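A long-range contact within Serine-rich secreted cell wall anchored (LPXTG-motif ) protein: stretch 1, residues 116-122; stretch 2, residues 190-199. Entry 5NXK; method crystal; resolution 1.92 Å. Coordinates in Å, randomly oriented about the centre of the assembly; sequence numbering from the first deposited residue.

Stretch 1 (116-122) KTGAGVK
Stretch 2 190-199: LLTAVPSTSG

Two backbone hydrogen bonds join the stretches, both accepted by stretch 1: Ala-193 N donates to Thr-117 O (2.9 Å, 154°) and Thr-197 N to Ala-119 O (2.9 Å, 170°). Sequence advances the same way along both segments, with CA separations of 4.8 Å for Thr-117 to Thr-192, 4.0 Å for Gly-118 to Ser-196 and 5.3 Å for Gly-120 to Thr-197. The jump in register is taken up by a type I turn, Ala-193 to Ser-196, closed by Ser-196 N to Ala-193 O (2.9 Å); Val-194 (phi/psi -48/-43) and Pro-195 (-86/12) occupy its corners. Ser-196 (-54/142, chi1 t) then accepts at OG from Gly-199 N (2.9 Å), where phi is positive (66/21).

Stretch 1 is irregular: Thr-117 lies at -106/0, Gly-118 at -121/33, Ala-119 at -140/-142 and Gly-120 at -72/174. Water 3 bridges Val-121 N (3.0 Å) and Thr-197 OG1 (2.9 Å).

Thr-117 (chi1 p) points toward stretch 2, its CG2 3.3 Å from Leu-191 O and its OG1 3.7 Å from Leu-191 CD2. Gly-118 O and Pro-195 O, both acceptors, approach to 3.1 Å without bonding; an ideal CB on Gly-118 would sit 3.4 Å from Pro-195 CD. At the C-terminal end of the contact, Val-121 (chi1 t) places CG2 4.0 Å from OG1 of Thr-197 (chi1 p).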

# COMPACT_ATOMS: atom_id res chain seq x y z
N LYS A 116 0.24 -7.63 8.49
CA LYS A 116 -0.25 -8.95 8.81
C LYS A 116 -1.56 -9.18 8.06
O LYS A 116 -2.41 -8.30 8.01
CB LYS A 116 -0.50 -9.09 10.32
CG LYS A 116 0.70 -9.51 11.16
CD LYS A 116 0.35 -9.40 12.64
CE LYS A 116 1.51 -9.79 13.55
NZ LYS A 116 2.34 -10.88 12.98
N THR A 117 -1.72 -10.36 7.47
CA THR A 117 -2.88 -10.63 6.64
C THR A 117 -3.89 -11.55 7.35
O THR A 117 -4.93 -11.88 6.79
CB THR A 117 -2.45 -11.24 5.31
OG1 THR A 117 -1.67 -12.42 5.57
CG2 THR A 117 -1.60 -10.24 4.54
N GLY A 118 -3.57 -11.97 8.58
CA GLY A 118 -4.45 -12.89 9.29
C GLY A 118 -4.96 -12.33 10.61
O GLY A 118 -5.22 -13.07 11.56
N ALA A 119 -5.16 -11.02 10.65
CA ALA A 119 -5.57 -10.35 11.87
C ALA A 119 -6.60 -9.25 11.61
O ALA A 119 -7.49 -9.40 10.76
CB ALA A 119 -4.34 -9.76 12.58
N GLY A 120 -6.47 -8.14 12.33
CA GLY A 120 -7.44 -7.07 12.22
C GLY A 120 -7.34 -6.29 10.92
O GLY A 120 -6.41 -6.48 10.12
N VAL A 121 -8.29 -5.37 10.73
CA VAL A 121 -8.39 -4.63 9.46
C VAL A 121 -7.19 -3.72 9.25
O VAL A 121 -6.88 -2.88 10.10
CB VAL A 121 -9.69 -3.78 9.41
CG1 VAL A 121 -9.75 -2.94 8.14
CG2 VAL A 121 -10.91 -4.69 9.52
N LYS A 122 -6.53 -3.91 8.11
CA LYS A 122 -5.36 -3.12 7.72
C LYS A 122 -5.68 -2.21 6.54
O LYS A 122 -6.01 -2.68 5.44
CB LYS A 122 -4.18 -4.02 7.37
CG LYS A 122 -3.92 -5.12 8.39
CD LYS A 122 -3.64 -4.52 9.76
CE LYS A 122 -3.05 -5.57 10.72
NZ LYS A 122 -3.01 -5.06 12.12
N LEU A 190 -3.20 -7.07 -2.05
CA LEU A 190 -4.08 -7.09 -0.89
C LEU A 190 -4.56 -8.52 -0.72
O LEU A 190 -5.26 -9.06 -1.57
CB LEU A 190 -5.26 -6.13 -1.05
CG LEU A 190 -4.96 -4.63 -1.23
CD1 LEU A 190 -4.68 -4.28 -2.70
CD2 LEU A 190 -6.09 -3.77 -0.67
N LEU A 191 -4.15 -9.13 0.39
CA LEU A 191 -4.41 -10.54 0.65
C LEU A 191 -4.97 -10.70 2.07
O LEU A 191 -4.51 -10.04 3.00
CB LEU A 191 -3.11 -11.35 0.49
CG LEU A 191 -3.12 -12.88 0.70
CD1 LEU A 191 -2.13 -13.56 -0.26
CD2 LEU A 191 -2.80 -13.24 2.17
N THR A 192 -5.95 -11.58 2.24
CA THR A 192 -6.33 -11.98 3.59
C THR A 192 -6.09 -13.48 3.72
O THR A 192 -6.22 -14.23 2.77
CB THR A 192 -7.81 -11.66 3.92
OG1 THR A 192 -8.67 -12.53 3.16
CG2 THR A 192 -8.14 -10.21 3.55
N ALA A 193 -5.81 -13.91 4.94
CA ALA A 193 -5.55 -15.31 5.21
C ALA A 193 -6.63 -15.77 6.17
O ALA A 193 -7.37 -14.95 6.69
CB ALA A 193 -4.16 -15.51 5.82
N VAL A 194 -6.72 -17.07 6.38
CA VAL A 194 -7.82 -17.66 7.14
C VAL A 194 -8.14 -16.97 8.46
O VAL A 194 -9.30 -16.71 8.73
CB VAL A 194 -7.55 -19.16 7.40
CG1 VAL A 194 -8.55 -19.73 8.39
CG2 VAL A 194 -7.58 -19.92 6.08
N PRO A 195 -7.12 -16.60 9.26
CA PRO A 195 -7.62 -16.03 10.52
C PRO A 195 -7.95 -14.52 10.47
O PRO A 195 -8.23 -13.95 11.51
CB PRO A 195 -6.45 -16.26 11.49
CG PRO A 195 -5.58 -17.28 10.83
CD PRO A 195 -5.71 -16.98 9.36
N SER A 196 -8.00 -13.92 9.28
CA SER A 196 -8.39 -12.51 9.12
C SER A 196 -9.74 -12.20 9.78
O SER A 196 -10.66 -13.01 9.70
CB SER A 196 -8.45 -12.14 7.63
OG SER A 196 -9.07 -10.87 7.42
N THR A 197 -9.87 -11.04 10.39
CA THR A 197 -11.15 -10.70 10.98
C THR A 197 -12.19 -10.36 9.92
O THR A 197 -13.37 -10.48 10.19
CB THR A 197 -11.06 -9.50 11.94
OG1 THR A 197 -10.65 -8.35 11.19
CG2 THR A 197 -10.08 -9.76 13.09
N SER A 198 -11.77 -9.96 8.72
CA SER A 198 -12.76 -9.52 7.72
C SER A 198 -12.77 -10.28 6.41
O SER A 198 -13.83 -10.46 5.81
CB SER A 198 -12.58 -8.03 7.40
OG SER A 198 -11.41 -7.80 6.63
N GLY A 199 -11.60 -10.72 5.93
CA GLY A 199 -11.55 -11.42 4.65
C GLY A 199 -11.91 -10.56 3.45
O GLY A 199 -12.25 -11.07 2.38
O HOH W 1 -6.92 -9.33 7.17
O HOH W 2 -9.39 -8.08 8.62
O HOH W 3 -10.52 -5.86 12.72